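Local coordinates for protein glycoside Hydrolase (PDB 5T9X) that probably hydrolyses agarose as a family 16 glycoside hydrolase, within the agarose-degrading pathway of a human gut bacterium, at residues E165-I170 and F251-V256; D213-S218 and T245-D250; H219-R224 and N285-G290. All blocks are in the same frame, centred on the assembly; numbering follows the deposited sequence.

Contact 1: residues E165-I170 and F251-V256; sequences EAYAKI and FHRVGV
The segments 165-170 and 251-256 pair as neighbouring antiparallel strands through Glu165-Ala168 and His252-Gly255, part of a sheet in the beta-sandwich jelly roll expected of family 16 glycoside hydrolases. Ala166 with Val254 and Ala168 with His252 form hydrogen-bonded pairs, each holding both N-H...O bonds; Ala166 N to Val254 O is 2.9 Å. Between them Tyr167 faces Arg253 as a non-hydrogen-bonded pair, with Tyr167 CA 3.3 Å from His252 O in a CA-H...O contact. Ala166, Ala168 and Val254 turn toward the second sheet; small alanine side chains suit this buried face, where Ala168 and Val254 meet Ile193. Glu165, Tyr167 and Arg253 project from the other face. Tyr167 has CG anti to its amide nitrogen (chi1 -166°), which lays the ring across the neighbouring strand, beneath Phe251 CB at 3.8 Å from the ring centroid. Lys169 CB in turn sits almost centrally over the Phe251 ring, 3.7 Å from its centroid, while NZ continues to Arg248 O. An alanine in place of Phe251 would keep CB over the tyrosine, but the lysine methylenes would probably be left without their aromatic floor. Glu165 OE1 lies 3.5 Å from Arg253 CD, yet its salt bridge is with Arg335, and OE2 is hydrogen-bonded to Tyr163 OH. Glycine suits its place at Gly255, since a CB would come tight against Glu165 CG. Trp333 stacks on Tyr167. Backbone bonds thus set the register, aliphatic and aromatic surfaces pack around Tyr167 and Phe251, and the charge of Glu165 is probably balanced mainly by Arg335, with Arg253 beyond salt-bridge distance.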
loop_
_atom_site.group_PDB
_atom_site.type_symbol
_atom_site.label_atom_id
_atom_site.label_comp_id
_atom_site.label_asym_id
_atom_site.label_seq_id
_atom_site.Cartn_x
_atom_site.Cartn_y
_atom_site.Cartn_z
ATOM N N GLU A 165 -4.492 8.404 -4.975
ATOM C CA GLU A 165 -4.618 8.855 -3.578
ATOM C C GLU A 165 -5.552 7.923 -2.858
ATOM O O GLU A 165 -6.632 7.686 -3.355
ATOM C CB GLU A 165 -5.137 10.305 -3.497
ATOM C CG GLU A 165 -4.908 11.030 -2.169
ATOM C CD GLU A 165 -5.436 12.480 -2.152
ATOM O OE1 GLU A 165 -6.679 12.631 -2.193
ATOM O OE2 GLU A 165 -4.664 13.475 -2.059
ATOM N N ALA A 166 -5.144 7.390 -1.704
ATOM C CA ALA A 166 -6.062 6.661 -0.843
ATOM C C ALA A 166 -6.365 7.466 0.407
ATOM O O ALA A 166 -5.572 8.285 0.827
ATOM C CB ALA A 166 -5.510 5.302 -0.476
ATOM N N TYR A 167 -7.568 7.249 0.934
ATOM C CA TYR A 167 -8.017 7.779 2.216
ATOM C C TYR A 167 -8.221 6.542 3.089
ATOM O O TYR A 167 -9.117 5.702 2.822
ATOM C CB TYR A 167 -9.339 8.540 2.044
ATOM C CG TYR A 167 -9.766 9.414 3.201
ATOM C CD1 TYR A 167 -8.871 10.298 3.781
ATOM C CD2 TYR A 167 -11.089 9.426 3.657
ATOM C CE1 TYR A 167 -9.253 11.142 4.805
ATOM C CE2 TYR A 167 -11.484 10.264 4.699
ATOM C CZ TYR A 167 -10.555 11.132 5.261
ATOM O OH TYR A 167 -10.856 11.991 6.294
ATOM N N ALA A 168 -7.355 6.404 4.089
ATOM C CA ALA A 168 -7.187 5.134 4.760
ATOM C C ALA A 168 -6.860 5.294 6.221
ATOM O O ALA A 168 -6.230 6.281 6.651
ATOM C CB ALA A 168 -6.071 4.382 4.090
ATOM N N LYS A 169 -7.251 4.286 6.972
ATOM C CA LYS A 169 -6.963 4.222 8.387
ATOM C C LYS A 169 -6.085 3.004 8.644
ATOM O O LYS A 169 -6.551 1.859 8.624
ATOM C CB LYS A 169 -8.262 4.142 9.178
ATOM C CG LYS A 169 -8.091 4.197 10.677
ATOM C CD LYS A 169 -9.467 4.338 11.310
ATOM C CE LYS A 169 -9.435 4.927 12.702
ATOM N NZ LYS A 169 -8.839 3.923 13.616
ATOM N N ILE A 170 -4.820 3.277 8.923
ATOM C CA ILE A 170 -3.825 2.243 9.103
ATOM C C ILE A 170 -4.191 1.361 10.297
ATOM O O ILE A 170 -4.610 1.856 11.346
ATOM C CB ILE A 170 -2.451 2.890 9.287
ATOM C CG1 ILE A 170 -1.974 3.454 7.941
ATOM C CG2 ILE A 170 -1.440 1.908 9.847
ATOM C CD1 ILE A 170 -0.993 4.590 8.085
ATOM N N PHE A 251 -8.408 8.455 9.645
ATOM C CA PHE A 251 -8.282 8.432 8.191
ATOM C C PHE A 251 -7.347 9.549 7.735
ATOM O O PHE A 251 -7.376 10.653 8.273
ATOM C CB PHE A 251 -9.649 8.515 7.498
ATOM C CG PHE A 251 -10.451 7.252 7.624
ATOM C CD1 PHE A 251 -10.332 6.238 6.670
ATOM C CD2 PHE A 251 -11.269 7.039 8.738
ATOM C CE1 PHE A 251 -11.048 5.045 6.790
ATOM C CE2 PHE A 251 -11.980 5.848 8.887
ATOM C CZ PHE A 251 -11.880 4.849 7.897
ATOM N N HIS A 252 -6.451 9.218 6.800
ATOM C CA HIS A 252 -5.543 10.206 6.184
ATOM C C HIS A 252 -5.484 9.958 4.688
ATOM O O HIS A 252 -5.601 8.813 4.242
ATOM C CB HIS A 252 -4.140 10.126 6.788
ATOM C CG HIS A 252 -4.074 10.602 8.189
ATOM N ND1 HIS A 252 -3.858 11.925 8.515
ATOM C CD2 HIS A 252 -4.211 9.941 9.363
ATOM C CE1 HIS A 252 -3.849 12.062 9.829
ATOM N NE2 HIS A 252 -4.061 10.872 10.367
ATOM N N ARG A 253 -5.340 11.042 3.936
ATOM C CA ARG A 253 -5.032 10.972 2.533
ATOM C C ARG A 253 -3.522 10.798 2.349
ATOM O O ARG A 253 -2.739 11.587 2.859
ATOM C CB ARG A 253 -5.442 12.255 1.832
ATOM C CG ARG A 253 -6.938 12.474 1.621
ATOM C CD ARG A 253 -7.112 13.887 1.075
ATOM N NE ARG A 253 -6.919 14.848 2.147
ATOM C CZ ARG A 253 -6.546 16.118 2.023
ATOM N NH1 ARG A 253 -6.256 16.654 0.855
ATOM N NH2 ARG A 253 -6.454 16.855 3.122
ATOM N N VAL A 254 -3.123 9.767 1.617
ATOM C CA VAL A 254 -1.773 9.641 1.097
ATOM C C VAL A 254 -1.859 9.334 -0.389
ATOM O O VAL A 254 -2.529 8.387 -0.791
ATOM C CB VAL A 254 -1.001 8.487 1.748
ATOM C CG1 VAL A 254 0.484 8.572 1.362
ATOM C CG2 VAL A 254 -1.216 8.501 3.253
ATOM N N GLY A 255 -1.176 10.128 -1.203
ATOM C CA GLY A 255 -1.117 9.894 -2.643
ATOM C C GLY A 255 0.254 10.128 -3.255
ATOM O O GLY A 255 1.158 10.695 -2.614
ATOM N N VAL A 256 0.388 9.694 -4.511
ATOM C CA VAL A 256 1.583 9.935 -5.277
ATOM C C VAL A 256 1.213 10.473 -6.651
ATOM O O VAL A 256 0.261 10.006 -7.286
ATOM C CB VAL A 256 2.510 8.678 -5.368
ATOM C CG1 VAL A 256 1.868 7.544 -6.143
ATOM C CG2 VAL A 256 3.828 9.040 -5.999
#

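Contact 2: residues D213-S218 and T245-D250; sequences DRIHLS and TIWRND
Asp213 runs past the Thr245-Ile246 backbone near the start of strand 215-224, its CA 4.7 Å from that of Ile246 and directed at Thr245 O in a CA-H...O contact. A water joins the two backbones, 2.8 Å from Asp213 O and 2.7 Å from Thr245 O, and can donate a proton to either carbonyl, though not necessarily to both at once because other acceptors compete for it. Asp213 O also receives the indole N-H of Trp247, NE1 to O 3.2 Å, a weak bond bent to 143° at the hydrogen. Tryptophan suits the place by offering one polar edge together with two broad faces. Ile215 covers one of them: CG1 stands 3.6 Å from the centroid of the five-membered ring, and CD1 reaches over the middle of the whole indole. Its CG1 is anti to the carbonyl carbon (chi1 -51°), which directs the longer branch of this beta-branched residue onto the ring. Across the indole, Thr245 O lies 3.5 Å above the opposite face, offset toward the rim, while Arg214 N approaches the edge in plane. The ring therefore sits between strand and loop in the interior of the jelly-roll sandwich, where strand 215-224 runs in one sheet and the short 3-10 turn 247-249 leads into strand 252-260 of the other. That turn is closed by Asn249 N bonding to Ile246 O. Tyr239 and Val268 also touch the indole, and His252 meets it edge-to-face. At the margin, Ile246 CD1 brushes Asp213 CB at 4.2 Å, while Thr245 OG1 is held by Asp241.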
loop_
_atom_site.group_PDB
_atom_site.type_symbol
_atom_site.label_atom_id
_atom_site.label_comp_id
_atom_site.label_asym_id
_atom_site.label_seq_id
_atom_site.Cartn_x
_atom_site.Cartn_y
_atom_site.Cartn_z
ATOM N N ASP A 213 4.319 6.543 14.246
ATOM C CA ASP A 213 4.469 7.924 13.771
ATOM C C ASP A 213 5.049 8.024 12.337
ATOM O O ASP A 213 5.288 9.149 11.839
ATOM C CB ASP A 213 5.337 8.738 14.752
ATOM C CG ASP A 213 6.794 8.244 14.830
ATOM O OD1 ASP A 213 7.080 7.014 14.678
ATOM O OD2 ASP A 213 7.673 9.098 15.087
ATOM N N ARG A 214 5.263 6.875 11.678
ATOM C CA ARG A 214 5.888 6.836 10.343
ATOM C C ARG A 214 5.001 6.226 9.287
ATOM O O ARG A 214 4.263 5.254 9.530
ATOM C CB ARG A 214 7.189 6.024 10.329
ATOM C CG ARG A 214 8.225 6.446 11.339
ATOM C CD ARG A 214 9.110 7.573 10.879
ATOM N NE ARG A 214 10.062 7.868 11.942
ATOM C CZ ARG A 214 11.280 8.382 11.781
ATOM N NH1 ARG A 214 11.754 8.707 10.577
ATOM N NH2 ARG A 214 12.048 8.585 12.857
ATOM N N ILE A 215 5.133 6.789 8.093
ATOM C CA ILE A 215 4.670 6.154 6.861
ATOM C C ILE A 215 5.902 5.989 5.968
ATOM O O ILE A 215 6.663 6.926 5.796
ATOM C CB ILE A 215 3.638 7.020 6.134
ATOM C CG1 ILE A 215 2.516 7.440 7.077
ATOM C CG2 ILE A 215 3.037 6.252 4.949
ATOM C CD1 ILE A 215 1.679 8.561 6.497
ATOM N N HIS A 216 6.087 4.793 5.418
ATOM C CA HIS A 216 7.134 4.531 4.429
ATOM C C HIS A 216 6.655 4.930 3.045
ATOM O O HIS A 216 5.711 4.353 2.537
ATOM C CB HIS A 216 7.492 3.044 4.438
ATOM C CG HIS A 216 8.766 2.718 3.730
ATOM N ND1 HIS A 216 8.943 1.542 3.032
ATOM C CD2 HIS A 216 9.926 3.403 3.613
ATOM C CE1 HIS A 216 10.159 1.518 2.513
ATOM N NE2 HIS A 216 10.775 2.633 2.852
ATOM N N LEU A 217 7.315 5.924 2.469
ATOM C CA LEU A 217 7.055 6.427 1.137
ATOM C C LEU A 217 8.236 6.006 0.260
ATOM O O LEU A 217 9.342 6.536 0.388
ATOM C CB LEU A 217 6.983 7.935 1.169
ATOM C CG LEU A 217 6.015 8.538 2.170
ATOM C CD1 LEU A 217 6.256 10.027 2.266
ATOM C CD2 LEU A 217 4.558 8.269 1.783
ATOM N N SER A 218 8.008 5.063 -0.633
ATOM C CA SER A 218 9.094 4.454 -1.351
ATOM C C SER A 218 8.689 3.940 -2.721
ATOM O O SER A 218 7.556 4.077 -3.146
ATOM C CB SER A 218 9.644 3.290 -0.517
ATOM O OG SER A 218 11.016 3.066 -0.823
ATOM N N THR A 245 2.232 13.046 14.517
ATOM C CA THR A 245 0.961 12.386 14.242
ATOM C C THR A 245 1.083 10.853 14.217
ATOM O O THR A 245 1.933 10.280 13.508
ATOM C CB THR A 245 0.388 12.825 12.893
ATOM O OG1 THR A 245 0.274 14.237 12.889
ATOM C CG2 THR A 245 -0.989 12.226 12.651
ATOM N N ILE A 246 0.223 10.217 15.001
ATOM C CA ILE A 246 0.080 8.785 15.052
ATOM C C ILE A 246 -1.001 8.430 14.038
ATOM O O ILE A 246 -2.196 8.546 14.351
ATOM C CB ILE A 246 -0.358 8.315 16.471
ATOM C CG1 ILE A 246 0.565 8.904 17.576
ATOM C CG2 ILE A 246 -0.467 6.787 16.555
ATOM C CD1 ILE A 246 2.055 8.711 17.355
ATOM N N TRP A 247 -0.580 7.942 12.864
ATOM C CA TRP A 247 -1.455 7.786 11.687
ATOM C C TRP A 247 -2.639 6.788 11.872
ATOM O O TRP A 247 -3.726 7.006 11.347
ATOM C CB TRP A 247 -0.607 7.436 10.432
ATOM C CG TRP A 247 0.537 8.412 10.212
ATOM C CD1 TRP A 247 1.856 8.206 10.511
ATOM C CD2 TRP A 247 0.449 9.760 9.717
ATOM N NE1 TRP A 247 2.594 9.324 10.211
ATOM C CE2 TRP A 247 1.758 10.296 9.731
ATOM C CE3 TRP A 247 -0.593 10.546 9.243
ATOM C CZ2 TRP A 247 2.045 11.594 9.292
ATOM C CZ3 TRP A 247 -0.315 11.831 8.802
ATOM C CH2 TRP A 247 0.997 12.343 8.832
ATOM N N ARG A 248 -2.394 5.697 12.588
ATOM C CA ARG A 248 -3.410 4.772 13.132
ATOM C C ARG A 248 -4.734 5.404 13.637
ATOM O O ARG A 248 -5.811 4.812 13.534
ATOM C CB ARG A 248 -2.744 4.042 14.319
ATOM C CG ARG A 248 -3.682 3.459 15.374
ATOM C CD ARG A 248 -3.253 3.829 16.768
ATOM N NE ARG A 248 -2.001 3.176 17.049
ATOM C CZ ARG A 248 -1.232 3.405 18.103
ATOM N NH1 ARG A 248 -1.550 4.293 19.027
ATOM N NH2 ARG A 248 -0.110 2.712 18.211
ATOM N N ASN A 249 -4.635 6.573 14.243
ATOM C CA ASN A 249 -5.769 7.155 14.953
ATOM C C ASN A 249 -6.858 7.740 14.088
ATOM O O ASN A 249 -7.917 8.023 14.592
ATOM C CB ASN A 249 -5.282 8.220 15.960
ATOM C CG ASN A 249 -4.488 7.614 17.114
ATOM O OD1 ASN A 249 -4.592 6.429 17.423
ATOM N ND2 ASN A 249 -3.686 8.437 17.752
ATOM N N ASP A 250 -6.610 7.943 12.810
ATOM C CA ASP A 250 -7.638 8.471 11.953
ATOM C C ASP A 250 -7.431 8.082 10.483
ATOM O O ASP A 250 -6.436 7.431 10.150
ATOM C CB ASP A 250 -7.683 9.994 12.111
ATOM C CG ASP A 250 -9.109 10.536 12.138
ATOM O OD1 ASP A 250 -9.964 10.139 11.279
ATOM O OD2 ASP A 250 -9.364 11.362 13.045
HETATM O O HOH W 1 4.042 11.538 12.427
#

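Contact 3: residues H219-R224 and N285-G290; sequences HHVFIR and NDFTKG
Val221 holds CG1 anti to its backbone nitrogen (chi1 180°), which sends that methyl to Phe287 CB, while Phe287 holds CG anti to its carbonyl carbon (chi1 -63°), which sets the ring beside Val221 O and under Ile223. The motif is a type I beta turn, Asp286 to Lys289, packed on strand 215-224 of the jelly-roll sandwich; Phe287 and Thr288 occupy its two central positions, and Lys289 N bonds back to Asp286 O. Val221 CG1 lies 3.4 Å from Phe287 CB and equally close to Thr288 CG2, making one small branched side chain the meeting point for both turn residues. Threonine is apt here because its methyl can join this apolar patch while OG1 is taken up elsewhere, by Asp283 and Gly292 N. The two carboxylate oxygens of Asp283 bond Phe287 N and Thr288 OG1, tying both central residues of the turn. Ile223 comes over one face of the Phe287 ring, CG1 4.0 Å from the centroid and 22° off the normal, with the two side chains crossing at about a right angle. Its CD1 reaches further, to 3.6 Å from Phe287 O. The isoleucine branch thus spans from the ring face to the turn backbone. At the ring's edge, in its plane, Val221 O stands 3.6 Å from Phe287 CD2.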
loop_
_atom_site.group_PDB
_atom_site.type_symbol
_atom_site.label_atom_id
_atom_site.label_comp_id
_atom_site.label_asym_id
_atom_site.label_seq_id
_atom_site.Cartn_x
_atom_site.Cartn_y
_atom_site.Cartn_z
ATOM N N HIS A 219 9.668 3.380 -3.406
ATOM C CA HIS A 219 9.449 2.651 -4.641
ATOM C C HIS A 219 10.570 1.625 -4.750
ATOM O O HIS A 219 11.580 1.762 -4.050
ATOM C CB HIS A 219 9.437 3.628 -5.836
ATOM C CG HIS A 219 10.783 4.089 -6.261
ATOM N ND1 HIS A 219 11.402 5.177 -5.702
ATOM C CD2 HIS A 219 11.620 3.630 -7.219
ATOM C CE1 HIS A 219 12.574 5.364 -6.288
ATOM N NE2 HIS A 219 12.729 4.437 -7.213
ATOM N N HIS A 220 10.389 0.613 -5.586
ATOM C CA HIS A 220 11.427 -0.370 -5.806
ATOM C C HIS A 220 11.626 -0.575 -7.303
ATOM O O HIS A 220 10.680 -0.453 -8.088
ATOM C CB HIS A 220 11.082 -1.725 -5.180
ATOM C CG HIS A 220 10.887 -1.692 -3.697
ATOM N ND1 HIS A 220 11.817 -2.193 -2.807
ATOM C CD2 HIS A 220 9.860 -1.235 -2.942
ATOM C CE1 HIS A 220 11.378 -2.031 -1.572
ATOM N NE2 HIS A 220 10.194 -1.444 -1.624
ATOM N N VAL A 221 12.859 -0.914 -7.670
ATOM C CA VAL A 221 13.180 -1.450 -8.969
ATOM C C VAL A 221 13.910 -2.779 -8.725
ATOM O O VAL A 221 14.731 -2.853 -7.833
ATOM C CB VAL A 221 14.047 -0.461 -9.743
ATOM C CG1 VAL A 221 14.380 -1.030 -11.093
ATOM C CG2 VAL A 221 13.276 0.810 -9.979
ATOM N N PHE A 222 13.601 -3.806 -9.511
ATOM C CA PHE A 222 14.137 -5.152 -9.313
ATOM C C PHE A 222 14.731 -5.729 -10.568
ATOM O O PHE A 222 14.266 -5.445 -11.670
ATOM C CB PHE A 222 13.067 -6.171 -8.904
ATOM C CG PHE A 222 12.233 -5.780 -7.715
ATOM C CD1 PHE A 222 12.618 -6.126 -6.437
ATOM C CD2 PHE A 222 11.002 -5.150 -7.884
ATOM C CE1 PHE A 222 11.828 -5.807 -5.338
ATOM C CE2 PHE A 222 10.214 -4.826 -6.792
ATOM C CZ PHE A 222 10.634 -5.152 -5.510
ATOM N N ILE A 223 15.749 -6.562 -10.388
ATOM C CA ILE A 223 16.137 -7.546 -11.385
ATOM C C ILE A 223 15.644 -8.871 -10.821
ATOM O O ILE A 223 15.892 -9.179 -9.670
ATOM C CB ILE A 223 17.658 -7.665 -11.569
ATOM C CG1 ILE A 223 18.330 -6.308 -11.799
ATOM C CG2 ILE A 223 17.965 -8.630 -12.720
ATOM C CD1 ILE A 223 18.169 -5.773 -13.190
ATOM N N ARG A 224 14.996 -9.678 -11.638
ATOM C CA ARG A 224 14.409 -10.919 -11.138
ATOM C C ARG A 224 15.397 -12.072 -10.834
ATOM O O ARG A 224 15.235 -12.772 -9.804
ATOM C CB ARG A 224 13.253 -11.357 -12.055
ATOM C CG ARG A 224 12.015 -10.497 -11.795
ATOM C CD ARG A 224 11.401 -10.893 -10.444
ATOM N NE ARG A 224 11.084 -9.785 -9.530
ATOM C CZ ARG A 224 10.766 -9.957 -8.244
ATOM N NH1 ARG A 224 10.460 -8.906 -7.477
ATOM N NH2 ARG A 224 10.764 -11.183 -7.703
ATOM N N ASN A 285 21.527 2.249 -9.884
ATOM C CA ASN A 285 22.212 1.021 -10.288
ATOM C C ASN A 285 21.825 0.544 -11.678
ATOM O O ASN A 285 22.270 -0.524 -12.083
ATOM C CB ASN A 285 21.900 -0.111 -9.300
ATOM C CG ASN A 285 22.327 0.223 -7.891
ATOM O OD1 ASN A 285 23.474 0.546 -7.683
ATOM N ND2 ASN A 285 21.408 0.163 -6.923
ATOM N N ASP A 286 20.992 1.298 -12.405
ATOM C CA ASP A 286 20.610 0.950 -13.792
ATOM C C ASP A 286 19.815 -0.371 -13.959
ATOM O O ASP A 286 19.864 -1.006 -14.999
ATOM C CB ASP A 286 21.859 0.971 -14.696
ATOM C CG ASP A 286 21.545 1.322 -16.150
ATOM O OD1 ASP A 286 20.784 2.300 -16.395
ATOM O OD2 ASP A 286 22.080 0.621 -17.054
ATOM N N PHE A 287 19.012 -0.744 -12.975
ATOM C CA PHE A 287 18.172 -1.928 -13.119
ATOM C C PHE A 287 17.090 -1.825 -14.212
ATOM O O PHE A 287 16.678 -2.854 -14.749
ATOM C CB PHE A 287 17.502 -2.304 -11.792
ATOM C CG PHE A 287 18.454 -2.691 -10.679
ATOM C CD1 PHE A 287 19.833 -2.860 -10.884
ATOM C CD2 PHE A 287 17.938 -2.910 -9.409
ATOM C CE1 PHE A 287 20.665 -3.206 -9.840
ATOM C CE2 PHE A 287 18.762 -3.255 -8.355
ATOM C CZ PHE A 287 20.136 -3.398 -8.565
ATOM N N THR A 288 16.650 -0.610 -14.543
ATOM C CA THR A 288 15.715 -0.366 -15.654
ATOM C C THR A 288 16.382 -0.086 -17.000
ATOM O O THR A 288 15.693 0.209 -17.983
ATOM C CB THR A 288 14.791 0.855 -15.355
ATOM O OG1 THR A 288 15.549 2.076 -15.355
ATOM C CG2 THR A 288 14.079 0.668 -14.024
ATOM N N LYS A 289 17.715 -0.108 -17.028
ATOM C CA LYS A 289 18.491 0.138 -18.248
ATOM C C LYS A 289 18.135 1.496 -18.849
ATOM O O LYS A 289 18.028 1.621 -20.066
ATOM C CB LYS A 289 18.311 -1.021 -19.263
ATOM C CG LYS A 289 18.748 -2.382 -18.713
ATOM C CD LYS A 289 18.337 -3.565 -19.595
ATOM N N GLY A 290 17.923 2.489 -17.976
ATOM C CA GLY A 290 17.587 3.871 -18.340
ATOM C C GLY A 290 16.115 4.209 -18.580
ATOM O O GLY A 290 15.783 5.389 -18.787
#

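From the N terminus, strand 162-169 supplies the first half of contact 1, which stays open until strand 252-260 returns beside it. Within that long excursion lies contact 2, whose smaller loop starts at 213-218 and closes at 245-250, directly before the second half of contact 1; the two touch where Ile170 packs on Trp247. Contact 3 begins at 219-224, further along the same strand that serves contact 2, and closes only at 285-290, crossing both. Contact 1 knits one sheet, contact 2 ties the other sheet to the entry of strand 252-260, and contact 3, its centre about 27 Å from the centres of the other two, joins the loop after helix 279-282 to strand 215-224.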